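Local coordinates for pyridoxamine 5-phosphate-dependent dehydrase (Escherichia coli, PDB 3B8X), which removes the C3'-hydroxyl group from GDP-4-keto-6-deoxy-D-mannose by a combined transamination and deoxygenation, a step in the biosynthesis of the O-antigen sugar L-colitose, at residues Asn339-Thr344 and Asn356-Ala361; Lys105-Asp110 and Lys122-Asp127; Ala87-Thr92 and Leu133-Leu138. The protein carries 1 engineered substitution. All coordinates share one frame; numbering follows the deposited sequence.

Contact 1 of 3, residues Asn339-Thr344 and Asn356-Ala361. With NA (sodium ion), chain M.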
loop_
_atom_site.group_PDB
_atom_site.type_symbol
_atom_site.label_atom_id
_atom_site.label_comp_id
_atom_site.label_asym_id
_atom_site.label_seq_id
_atom_site.Cartn_x
_atom_site.Cartn_y
_atom_site.Cartn_z
ATOM N N ASN B 339 -19.840 -15.216 5.233
ATOM C CA ASN B 339 -20.713 -14.141 5.680
ATOM C C ASN B 339 -19.900 -13.127 6.477
ATOM O O ASN B 339 -19.562 -13.323 7.653
ATOM C CB ASN B 339 -21.799 -14.669 6.592
ATOM C CG ASN B 339 -22.647 -13.550 7.164
ATOM O OD1 ASN B 339 -22.760 -12.479 6.571
ATOM N ND2 ASN B 339 -23.259 -13.795 8.299
ATOM N N PHE B 340 -19.552 -12.037 5.817
ATOM C CA PHE B 340 -18.746 -11.042 6.476
ATOM C C PHE B 340 -19.441 -10.530 7.733
ATOM O O PHE B 340 -18.778 -10.020 8.627
ATOM C CB PHE B 340 -18.440 -9.897 5.511
ATOM C CG PHE B 340 -17.307 -9.012 5.953
ATOM C CD1 PHE B 340 -15.995 -9.439 5.829
ATOM C CD2 PHE B 340 -17.548 -7.740 6.456
ATOM C CE1 PHE B 340 -14.937 -8.632 6.224
ATOM C CE2 PHE B 340 -16.505 -6.908 6.861
ATOM C CZ PHE B 340 -15.193 -7.376 6.768
ATOM N N LEU B 341 -20.767 -10.636 7.829
ATOM C CA LEU B 341 -21.367 -10.072 9.018
ATOM C C LEU B 341 -21.031 -10.768 10.295
ATOM O O LEU B 341 -21.295 -10.273 11.372
ATOM C CB LEU B 341 -22.845 -9.785 8.869
ATOM C CG LEU B 341 -22.818 -8.686 7.825
ATOM C CD1 LEU B 341 -23.626 -9.060 6.588
ATOM C CD2 LEU B 341 -23.190 -7.351 8.458
ATOM N N LYS B 342 -20.363 -11.893 10.186
ATOM C CA LYS B 342 -20.006 -12.571 11.396
ATOM C C LYS B 342 -18.875 -11.853 12.074
ATOM O O LYS B 342 -18.608 -12.097 13.247
ATOM C CB LYS B 342 -19.543 -13.984 11.071
ATOM C CG LYS B 342 -18.210 -13.977 10.368
ATOM C CD LYS B 342 -17.792 -15.340 9.851
ATOM C CE LYS B 342 -17.108 -15.160 8.479
ATOM N NZ LYS B 342 -16.450 -16.400 7.950
ATOM N N ASN B 343 -18.184 -10.991 11.341
ATOM C CA ASN B 343 -16.978 -10.353 11.858
ATOM C C ASN B 343 -17.196 -9.212 12.837
ATOM O O ASN B 343 -16.952 -8.038 12.558
ATOM C CB ASN B 343 -16.000 -9.974 10.728
ATOM C CG ASN B 343 -15.505 -11.187 9.929
ATOM O OD1 ASN B 343 -14.764 -12.033 10.435
ATOM N ND2 ASN B 343 -15.867 -11.249 8.639
ATOM N N THR B 344 -17.584 -9.595 14.039
ATOM C CA THR B 344 -17.815 -8.643 15.106
ATOM C C THR B 344 -16.526 -7.903 15.463
ATOM O O THR B 344 -16.574 -6.754 15.885
ATOM C CB THR B 344 -18.389 -9.369 16.371
ATOM O OG1 THR B 344 -17.765 -10.649 16.526
ATOM C CG2 THR B 344 -19.882 -9.556 16.223
ATOM N N ASN B 356 -32.493 -6.077 5.791
ATOM C CA ASN B 356 -33.334 -7.246 5.943
ATOM C C ASN B 356 -32.580 -8.283 6.715
ATOM O O ASN B 356 -32.465 -8.212 7.935
ATOM C CB ASN B 356 -33.678 -7.757 4.543
ATOM C CG ASN B 356 -34.575 -8.954 4.571
ATOM O OD1 ASN B 356 -35.302 -9.186 5.533
ATOM N ND2 ASN B 356 -34.543 -9.718 3.495
ATOM N N ASN B 357 -32.035 -9.245 5.995
ATOM C CA ASN B 357 -31.218 -10.231 6.659
ATOM C C ASN B 357 -30.178 -10.763 5.652
ATOM O O ASN B 357 -30.278 -10.527 4.458
ATOM C CB ASN B 357 -32.101 -11.377 7.165
ATOM C CG ASN B 357 -32.732 -12.158 6.028
ATOM O OD1 ASN B 357 -32.032 -12.755 5.214
ATOM N ND2 ASN B 357 -34.056 -12.112 5.935
ATOM N N VAL B 358 -29.236 -11.548 6.140
ATOM C CA VAL B 358 -28.282 -12.162 5.245
ATOM C C VAL B 358 -28.300 -13.654 5.508
ATOM O O VAL B 358 -27.279 -14.280 5.767
ATOM C CB VAL B 358 -26.882 -11.576 5.467
ATOM C CG1 VAL B 358 -26.878 -10.128 4.941
ATOM C CG2 VAL B 358 -26.522 -11.655 6.971
ATOM N N ASP B 359 -29.490 -14.233 5.487
ATOM C CA ASP B 359 -29.592 -15.682 5.714
ATOM C C ASP B 359 -28.815 -16.517 4.694
ATOM O O ASP B 359 -28.239 -17.549 5.011
ATOM C CB ASP B 359 -31.059 -16.092 5.637
ATOM C CG ASP B 359 -31.890 -15.575 6.816
ATOM O OD1 ASP B 359 -31.366 -14.925 7.750
ATOM O OD2 ASP B 359 -33.105 -15.839 6.811
ATOM N N ASN B 360 -28.849 -16.091 3.444
ATOM C CA ASN B 360 -28.155 -16.835 2.416
ATOM C C ASN B 360 -26.672 -16.797 2.674
ATOM O O ASN B 360 -26.009 -17.802 2.513
ATOM C CB ASN B 360 -28.388 -16.210 1.061
ATOM C CG ASN B 360 -29.739 -16.514 0.513
ATOM O OD1 ASN B 360 -30.412 -17.431 0.954
ATOM N ND2 ASN B 360 -30.146 -15.756 -0.473
ATOM N N ALA B 361 -26.157 -15.620 3.011
ATOM C CA ALA B 361 -24.733 -15.429 3.292
ATOM C C ALA B 361 -24.390 -16.328 4.481
ATOM O O ALA B 361 -23.335 -16.969 4.505
ATOM C CB ALA B 361 -24.438 -13.937 3.606
HETATM NA NA NA M . -13.447 -11.851 12.342
HETATM O O HOH W 1 -15.400 -12.664 13.601
HETATM O O HOH W 2 -13.367 -14.186 12.550
#

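Contact 2 of 3, residues Lys105-Asp110 and Lys122-Asp127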
loop_
_atom_site.group_PDB
_atom_site.type_symbol
_atom_site.label_atom_id
_atom_site.label_comp_id
_atom_site.label_asym_id
_atom_site.label_seq_id
_atom_site.Cartn_x
_atom_site.Cartn_y
_atom_site.Cartn_z
ATOM N N LYS B 105 -24.014 -0.345 4.030
ATOM C CA LYS B 105 -25.267 -1.099 4.059
ATOM C C LYS B 105 -25.105 -2.479 3.450
ATOM O O LYS B 105 -24.980 -2.631 2.221
ATOM C CB LYS B 105 -26.366 -0.407 3.281
ATOM C CG LYS B 105 -27.765 -0.975 3.639
ATOM C CD LYS B 105 -28.903 -0.269 2.848
ATOM C CE LYS B 105 -29.706 0.788 3.663
ATOM N NZ LYS B 105 -30.570 1.745 2.824
ATOM N N PHE B 106 -25.166 -3.490 4.300
ATOM C CA PHE B 106 -24.986 -4.840 3.807
ATOM C C PHE B 106 -26.246 -5.444 3.241
ATOM O O PHE B 106 -27.318 -5.316 3.812
ATOM C CB PHE B 106 -24.420 -5.751 4.883
ATOM C CG PHE B 106 -23.007 -5.428 5.266
ATOM C CD1 PHE B 106 -22.736 -4.550 6.307
ATOM C CD2 PHE B 106 -21.940 -6.017 4.600
ATOM C CE1 PHE B 106 -21.415 -4.218 6.641
ATOM C CE2 PHE B 106 -20.612 -5.764 4.999
ATOM C CZ PHE B 106 -20.362 -4.845 6.012
ATOM N N VAL B 107 -26.075 -6.155 2.136
ATOM C CA VAL B 107 -27.174 -6.857 1.475
ATOM C C VAL B 107 -26.785 -8.313 1.193
ATOM O O VAL B 107 -25.645 -8.570 0.824
ATOM C CB VAL B 107 -27.484 -6.180 0.153
ATOM C CG1 VAL B 107 -28.580 -6.919 -0.603
ATOM C CG2 VAL B 107 -27.900 -4.731 0.408
ATOM N N ASP B 108 -27.720 -9.244 1.390
ATOM C CA ASP B 108 -27.510 -10.678 1.140
ATOM C C ASP B 108 -27.187 -10.955 -0.316
ATOM O O ASP B 108 -27.496 -10.206 -1.254
ATOM C CB ASP B 108 -28.803 -11.472 1.423
ATOM C CG ASP B 108 -28.555 -12.870 2.018
ATOM O OD1 ASP B 108 -27.394 -13.294 2.215
ATOM O OD2 ASP B 108 -29.544 -13.576 2.316
ATOM N N ILE B 109 -26.604 -12.127 -0.500
ATOM C CA ILE B 109 -26.219 -12.577 -1.810
ATOM C C ILE B 109 -27.263 -13.568 -2.265
ATOM O O ILE B 109 -28.127 -14.025 -1.482
ATOM C CB ILE B 109 -24.892 -13.345 -1.727
ATOM C CG1 ILE B 109 -24.990 -14.424 -0.649
ATOM C CG2 ILE B 109 -23.755 -12.390 -1.404
ATOM C CD1 ILE B 109 -24.412 -15.820 -1.059
ATOM N N ASP B 110 -27.187 -13.847 -3.556
ATOM C CA ASP B 110 -28.026 -14.830 -4.196
ATOM C C ASP B 110 -27.197 -16.111 -4.037
ATOM O O ASP B 110 -26.032 -16.103 -4.383
ATOM C CB ASP B 110 -28.193 -14.449 -5.657
ATOM C CG ASP B 110 -28.983 -15.475 -6.415
ATOM O OD1 ASP B 110 -28.555 -16.626 -6.392
ATOM O OD2 ASP B 110 -30.016 -15.167 -7.035
ATOM N N LYS B 122 -32.859 -4.290 -4.751
ATOM C CA LYS B 122 -33.948 -3.377 -5.109
ATOM C C LYS B 122 -34.619 -2.781 -3.856
ATOM O O LYS B 122 -34.962 -1.584 -3.803
ATOM C CB LYS B 122 -34.947 -4.141 -5.981
ATOM C CG LYS B 122 -35.853 -3.296 -6.872
ATOM C CD LYS B 122 -37.235 -3.980 -7.100
ATOM C CE LYS B 122 -37.316 -4.642 -8.497
ATOM N NZ LYS B 122 -38.425 -5.629 -8.680
ATOM N N GLU B 123 -34.785 -3.607 -2.831
ATOM C CA GLU B 123 -35.410 -3.209 -1.565
ATOM C C GLU B 123 -34.549 -2.224 -0.779
ATOM O O GLU B 123 -35.031 -1.293 -0.101
ATOM C CB GLU B 123 -35.512 -4.456 -0.691
ATOM C CG GLU B 123 -36.827 -4.767 0.031
ATOM C CD GLU B 123 -36.697 -5.949 1.028
ATOM O OE1 GLU B 123 -36.043 -6.987 0.704
ATOM O OE2 GLU B 123 -37.253 -5.823 2.149
ATOM N N ALA B 124 -33.255 -2.506 -0.816
ATOM C CA ALA B 124 -32.271 -1.741 -0.062
ATOM C C ALA B 124 -31.973 -0.312 -0.529
ATOM O O ALA B 124 -31.542 0.536 0.264
ATOM C CB ALA B 124 -30.972 -2.533 -0.010
ATOM N N VAL B 125 -32.117 -0.067 -1.824
ATOM C CA VAL B 125 -31.762 1.210 -2.392
ATOM C C VAL B 125 -32.746 2.292 -1.961
ATOM O O VAL B 125 -33.920 2.240 -2.322
ATOM C CB VAL B 125 -31.696 1.106 -3.933
ATOM C CG1 VAL B 125 -31.519 2.484 -4.532
ATOM C CG2 VAL B 125 -30.556 0.193 -4.345
ATOM N N THR B 126 -32.287 3.255 -1.171
ATOM C CA THR B 126 -33.166 4.336 -0.706
ATOM C C THR B 126 -32.658 5.705 -1.194
ATOM O O THR B 126 -31.708 5.776 -1.964
ATOM C CB THR B 126 -33.333 4.304 0.841
ATOM O OG1 THR B 126 -32.446 5.251 1.441
ATOM C CG2 THR B 126 -33.001 2.913 1.387
ATOM N N ASP B 127 -33.279 6.805 -0.789
ATOM C CA ASP B 127 -32.788 8.100 -1.269
ATOM C C ASP B 127 -31.429 8.458 -0.666
ATOM O O ASP B 127 -30.758 9.373 -1.152
ATOM C CB ASP B 127 -33.777 9.213 -0.937
ATOM C CG ASP B 127 -35.092 9.050 -1.660
ATOM O OD1 ASP B 127 -35.077 8.517 -2.797
ATOM O OD2 ASP B 127 -36.132 9.448 -1.082
#

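Contact 3 of 3, residues Ala87-Thr92 and Leu133-Leu138. With G4M ([(2R,3S,4R,5R)-5-(2-amino-6-oxo-1,6-dihydro-9H-purin-9-yl)-3,4-dihydroxytetrahydrofuran-2-yl]methyl (2R,3S,4S,5S,6R)-3,4-dihydroxy-5-[({3-hydroxy-2-methyl-5-[(phosphonooxy)methyl]pyridin-4-yl}methyl)amino]-6-methyltetrahydro-2H-pyran-2-yl dihydrogen diphosphate), chain O.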
loop_
_atom_site.group_PDB
_atom_site.type_symbol
_atom_site.label_atom_id
_atom_site.label_comp_id
_atom_site.label_asym_id
_atom_site.label_seq_id
_atom_site.Cartn_x
_atom_site.Cartn_y
_atom_site.Cartn_z
ATOM N N ALA B 87 -22.821 -9.129 1.053
ATOM C CA ALA B 87 -22.425 -9.707 2.323
ATOM C C ALA B 87 -21.200 -10.584 2.208
ATOM O O ALA B 87 -20.651 -10.983 3.219
ATOM C CB ALA B 87 -23.591 -10.534 2.912
ATOM N N VAL B 88 -20.853 -11.002 0.994
ATOM C CA VAL B 88 -19.736 -11.925 0.869
ATOM C C VAL B 88 -18.824 -11.362 -0.157
ATOM O O VAL B 88 -19.258 -10.998 -1.250
ATOM C CB VAL B 88 -20.160 -13.306 0.294
ATOM C CG1 VAL B 88 -18.890 -14.249 0.073
ATOM C CG2 VAL B 88 -21.248 -13.953 1.192
ATOM N N SER B 89 -17.546 -11.268 0.200
ATOM C CA SER B 89 -16.567 -10.811 -0.780
ATOM C C SER B 89 -15.201 -10.920 -0.148
ATOM O O SER B 89 -14.944 -11.876 0.559
ATOM C CB SER B 89 -16.874 -9.412 -1.323
ATOM O OG SER B 89 -16.467 -8.410 -0.414
ATOM N N TRP B 90 -14.350 -9.928 -0.355
ATOM C CA TRP B 90 -13.022 -9.970 0.235
ATOM C C TRP B 90 -12.915 -8.870 1.295
ATOM O O TRP B 90 -13.613 -7.863 1.246
ATOM C CB TRP B 90 -11.937 -9.867 -0.862
ATOM C CG TRP B 90 -10.534 -10.068 -0.341
ATOM C CD1 TRP B 90 -9.593 -9.102 -0.152
ATOM C CD2 TRP B 90 -9.936 -11.315 0.066
ATOM N NE1 TRP B 90 -8.423 -9.679 0.342
ATOM C CE2 TRP B 90 -8.637 -11.019 0.541
ATOM C CE3 TRP B 90 -10.392 -12.650 0.114
ATOM C CZ2 TRP B 90 -7.776 -12.007 1.011
ATOM C CZ3 TRP B 90 -9.540 -13.638 0.625
ATOM C CH2 TRP B 90 -8.234 -13.310 1.035
ATOM N N SER B 91 -12.048 -9.090 2.267
ATOM C CA SER B 91 -11.923 -8.185 3.396
ATOM C C SER B 91 -11.654 -6.749 2.961
ATOM O O SER B 91 -12.268 -5.783 3.439
ATOM C CB SER B 91 -10.797 -8.700 4.306
ATOM O OG SER B 91 -9.538 -8.628 3.638
ATOM N N THR B 92 -10.706 -6.618 2.043
ATOM C CA THR B 92 -10.312 -5.321 1.506
ATOM C C THR B 92 -11.309 -4.695 0.529
ATOM O O THR B 92 -11.080 -3.596 0.052
ATOM C CB THR B 92 -8.847 -5.256 1.011
ATOM O OG1 THR B 92 -8.671 -6.131 -0.108
ATOM C CG2 THR B 92 -7.858 -5.591 2.113
ATOM N N LEU B 133 -21.295 -0.649 -4.313
ATOM C CA LEU B 133 -20.017 -1.306 -4.596
ATOM C C LEU B 133 -20.305 -2.797 -4.890
ATOM O O LEU B 133 -20.444 -3.629 -3.996
ATOM C CB LEU B 133 -19.050 -1.160 -3.416
ATOM C CG LEU B 133 -17.759 -1.967 -3.569
ATOM C CD1 LEU B 133 -17.059 -1.620 -4.891
ATOM C CD2 LEU B 133 -16.826 -1.779 -2.408
ATOM N N THR B 134 -20.459 -3.094 -6.170
ATOM C CA THR B 134 -20.751 -4.433 -6.641
ATOM C C THR B 134 -19.443 -5.191 -6.577
ATOM O O THR B 134 -18.367 -4.595 -6.567
ATOM C CB THR B 134 -21.324 -4.467 -8.114
ATOM O OG1 THR B 134 -20.385 -3.975 -9.107
ATOM C CG2 THR B 134 -22.630 -3.673 -8.188
ATOM N N VAL B 135 -19.548 -6.504 -6.492
ATOM C CA VAL B 135 -18.369 -7.361 -6.472
ATOM C C VAL B 135 -18.738 -8.564 -7.336
ATOM O O VAL B 135 -19.762 -9.186 -7.088
ATOM C CB VAL B 135 -18.091 -7.899 -5.050
ATOM C CG1 VAL B 135 -16.936 -8.925 -5.080
ATOM C CG2 VAL B 135 -17.802 -6.751 -4.080
ATOM N N ASN B 136 -17.956 -8.831 -8.385
ATOM C CA ASN B 136 -18.218 -9.961 -9.289
ATOM C C ASN B 136 -17.503 -11.164 -8.703
ATOM O O ASN B 136 -16.276 -11.302 -8.820
ATOM C CB ASN B 136 -17.740 -9.661 -10.722
ATOM C CG ASN B 136 -18.416 -8.433 -11.295
ATOM O OD1 ASN B 136 -19.666 -8.347 -11.300
ATOM N ND2 ASN B 136 -17.608 -7.429 -11.670
ATOM N N LEU B 137 -18.263 -11.998 -7.999
ATOM C CA LEU B 137 -17.682 -13.091 -7.255
ATOM C C LEU B 137 -17.234 -14.303 -8.045
ATOM O O LEU B 137 -17.978 -14.878 -8.842
ATOM C CB LEU B 137 -18.556 -13.501 -6.057
ATOM C CG LEU B 137 -17.772 -13.930 -4.805
ATOM C CD1 LEU B 137 -17.277 -12.707 -4.016
ATOM C CD2 LEU B 137 -18.640 -14.812 -3.897
ATOM N N LEU B 138 -16.007 -14.695 -7.754
ATOM C CA LEU B 138 -15.416 -15.915 -8.269
ATOM C C LEU B 138 -15.404 -15.992 -9.777
ATOM O O LEU B 138 -15.369 -17.090 -10.344
ATOM C CB LEU B 138 -16.189 -17.116 -7.725
ATOM C CG LEU B 138 -15.352 -18.089 -6.915
ATOM C CD1 LEU B 138 -14.586 -17.342 -5.829
ATOM C CD2 LEU B 138 -16.259 -19.188 -6.353
HETATM O OP3 G4M O . -4.986 -9.908 -3.131
HETATM P PL G4M O . -5.196 -8.439 -3.688
HETATM O OP1 G4M O . -4.765 -7.293 -2.623
HETATM O OP2 G4M O . -4.331 -8.263 -5.031
HETATM O OP4 G4M O . -6.749 -8.271 -4.152
HETATM C C5B G4M O . -7.527 -8.116 -2.999
HETATM C C5L G4M O . -8.909 -8.519 -3.346
HETATM C C6L G4M O . -9.877 -7.539 -3.518
HETATM N N1L G4M O . -11.119 -7.887 -3.765
HETATM C C2L G4M O . -11.516 -9.137 -3.868
HETATM C C2A G4M O . -12.973 -9.458 -4.097
HETATM C C3L G4M O . -10.618 -10.194 -3.755
HETATM O O3L G4M O . -11.099 -11.456 -3.801
HETATM C C4L G4M O . -9.244 -9.870 -3.514
HETATM C C4A G4M O . -8.266 -10.862 -3.363
HETATM N N4A G4M O . -8.619 -12.113 -3.355
HETATM C C4G G4M O . -7.611 -13.111 -3.310
HETATM C C5G G4M O . -8.072 -14.336 -2.556
HETATM C C6G G4M O . -9.433 -14.805 -3.071
HETATM O O5G G4M O . -7.101 -15.300 -2.950
HETATM C C3G G4M O . -6.340 -12.607 -2.607
HETATM O O3G G4M O . -5.366 -12.350 -3.612
HETATM C C2G G4M O . -5.787 -13.719 -1.668
HETATM O O2G G4M O . -4.434 -13.463 -1.279
HETATM C C1G G4M O . -5.835 -15.066 -2.349
HETATM O O1G G4M O . -5.783 -16.027 -1.303
HETATM P P2 G4M O . -4.957 -17.368 -1.524
HETATM O O3P G4M O . -5.339 -18.022 -2.952
HETATM O O4P G4M O . -5.457 -18.434 -0.410
HETATM O OPP G4M O . -3.427 -16.870 -1.412
HETATM P P G4M O . -2.368 -18.075 -1.312
HETATM O O1P G4M O . -2.559 -19.209 -0.175
HETATM O O2P G4M O . -1.047 -17.240 -1.011
HETATM O "O5'" G4M O . -2.068 -18.630 -2.762
HETATM C "C5'" G4M O . -2.923 -19.706 -3.085
HETATM C "C4'" G4M O . -2.047 -20.845 -3.581
HETATM O "O4'" G4M O . -1.003 -20.313 -4.451
HETATM C "C3'" G4M O . -1.320 -21.512 -2.390
HETATM O "O3'" G4M O . -1.160 -22.880 -2.734
HETATM C "C2'" G4M O . 0.032 -20.767 -2.337
HETATM O "O2'" G4M O . 1.023 -21.656 -1.809
HETATM C "C1'" G4M O . 0.277 -20.564 -3.826
HETATM N N9 G4M O . 1.194 -19.447 -4.074
HETATM C C8 G4M O . 0.943 -18.138 -3.809
HETATM N N7 G4M O . 1.983 -17.435 -4.209
HETATM C C4 G4M O . 2.422 -19.553 -4.677
HETATM C C5 G4M O . 2.943 -18.241 -4.769
HETATM C C6 G4M O . 4.233 -18.043 -5.383
HETATM O O6 G4M O . 4.755 -16.946 -5.512
HETATM N N3 G4M O . 3.135 -20.585 -5.137
HETATM C C2 G4M O . 4.326 -20.387 -5.679
HETATM N N1 G4M O . 4.887 -19.143 -5.813
HETATM N N2 G4M O . 5.037 -21.459 -6.122
#

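Contact 1 of 3, residues Asn339-Thr344 and Asn356-Ala361
Asn339 meets Val358 and Ala361 where an Asx turn, leading into the short 3-10 segment 340-342, packs against the N-terminal end of helix 359-367. The backbones come closest at Asn339 and Ala361, whose CA atoms are 4.8 Å apart. Traced outward from the chain, Asn339 first places CB 3.5 Å from Ala361 O. CG is anti to the backbone N (chi1 175°), which puts the amide beside Ala361 CB and Val358 CG2. The oxygen goes further: Asn339 OD1 lies 3.7 Å from Ala361 CB and also faces CG2 of Val358, which ND2 approaches as well. The Asn339 and Val358 side chains cross at about a right angle. OD1 is not left to these methyls alone, because Leu341 N donates to Asn339 OD1 over 3.0 Å. That N-H arrives from above the carbonyl plane, 73° out of it, so the bond closes the turn without using an in-plane lone pair.

Leu341 adds the apolar part: Leu341 CD1 touches both methyls of Val358, CG1 at 3.8 Å. Val358 is the N-cap residue of helix 359-367, and a second Asx turn precedes the first helical turn: Asp359 N reaches Asn357 OD1 at 3.0 Å in a nearly straight bond (172°). Asp108 accepts from the backbone N of Asn360 and Ala361. Asp365, farther along the same helix, accepts from Asn339 N and forms a salt bridge with Lys342.

The far end of the loop binds a sodium ion at the subunit interface. Sodium is also bound by Asp345, the backbone O of Phe244 of the second subunit and two waters, and Asn343 OD1 holds it at 2.3 Å.

Contact 2 of 3, residues Lys105-Asp110 and Lys122-Asp127
Lys105 and Val107 of strand 103-107 meet Ala124 and Thr126 at the C-terminal end of helix 118-124. This helix lies in the connection between the parallel strands 103-107 and 129-135, a beta-alpha-beta crossover that passes strand 82-86, which lies between them in the central mixed sheet. The nearest CA atoms, Val107 and Ala124, are 7.4 Å apart, so side chains bridge the gap between strand and helix.

The apolar part is small. Ala124 CB points toward the strand and meets Val107 CG2 at 3.8 Å. The same methyl is approached by the shaft of Lys105, whose CD lies 4.2 Å from Ala124 CB. Both Lys105 and Val107 direct their CB toward the helix, as residues two apart on one strand do, while Phe106 between them points to the other face of the sheet and packs on Leu341.

The polar part rests on one lysine. Lys105 starts out extended, with CG anti to N, then bends at chi3 (-102°), which brings the amine to Ala124 O. Lys105 NZ donates to Ala124 O over 3.0 Å; the donor lies in the carbonyl plane, at a C=O...N angle of 160°. Ala124 is the last helical residue, and Val125 is the first to leave helical backbone angles. The Thr126 hydroxyl is engaged elsewhere, with Ser128 OG.

Glu82, on the neighbouring strand 82-86, forms a salt bridge with the same Lys105 amine. One ammonium group thus links an acidic side chain of the sheet to a carbonyl at the helix C-terminus, and its positive charge would probably be favourable beside the negative end of the helix dipole.

Contact 3 of 3, residues Ala87-Thr92 and Leu133-Leu138
The cofactor site of this aminotransferase-type fold borders this contact: the loop after strand 82-86 packs against the C-terminal end of the neighbouring parallel strand 129-135, and then delivers Trp90 to the bound adduct of cofactor and sugar nucleotide. Ser89 and Val135 have the nearest CA atoms, 6.9 Å apart. Ser89 CB sits against the branched end of Val135, 3.8 Å from CG1 and only slightly farther from CG2. Leu137 fills the next position: its CD1 lies 3.8 Å from Ser89 CA and equally close to Val88 O, and its CD2 meets Val88 CG1 at 4.0 Å, the Val88 and Leu137 side chains crossing at about a right angle.

Trp90 turns from this packing to the ligand. With CG anti to the backbone N (chi1 -173°), its indole extends along the adduct. Trp90 CB, CG and CD1 lie against the pyridine, Trp90 CG being 3.4 Å from G4M C4L, while N4A, which joins cofactor to sugar, stands 3.8 Å above the Trp90 ring centre. The six-membered part continues along the sugar, where Trp90 CZ3 is 3.6 Å from G4M C5G. On the opposite face lies Ser91 OG, offset toward the rim, and Thr92 OG1 is at the indole edge. Phe242 and Phe244 of the second subunit meet the indole edge-to-face, and Lys28 O and Phe30 N of that subunit hydrogen-bond the adduct, so the site is a composite of the dimer.

Val135 CG1, besides touching Ser89, comes within 4.1 Å of the methyl C2A of the adduct. The contact between the segments is therefore made by van der Waals packing, whereas Trp90 offers the adduct a broad flat surface, consistent with a platform for both pyridine and sugar.

The three contacts lie 13 to 14 Å apart, centre to centre. Along the chain contact 2 is nested within the loop closed by contact 3, and contact 1 follows both. Contacts 2 and 3 reach the same mixed sheet, through the adjacent parallel strands 103-107, 82-86 and 129-135. Contact 1 docks on them: Phe340 N is 3.0 Å from Ala87 O, probably hydrogen-bonded, and Ala87 CB also touches Ala361, Val358 and Leu341. Ala87 and Asp108, in the loops just after strands 82-86 and 103-107, thus hold the 339-344 loop and the start of helix 359-367 to the sheet that carries the cofactor site of contact 3.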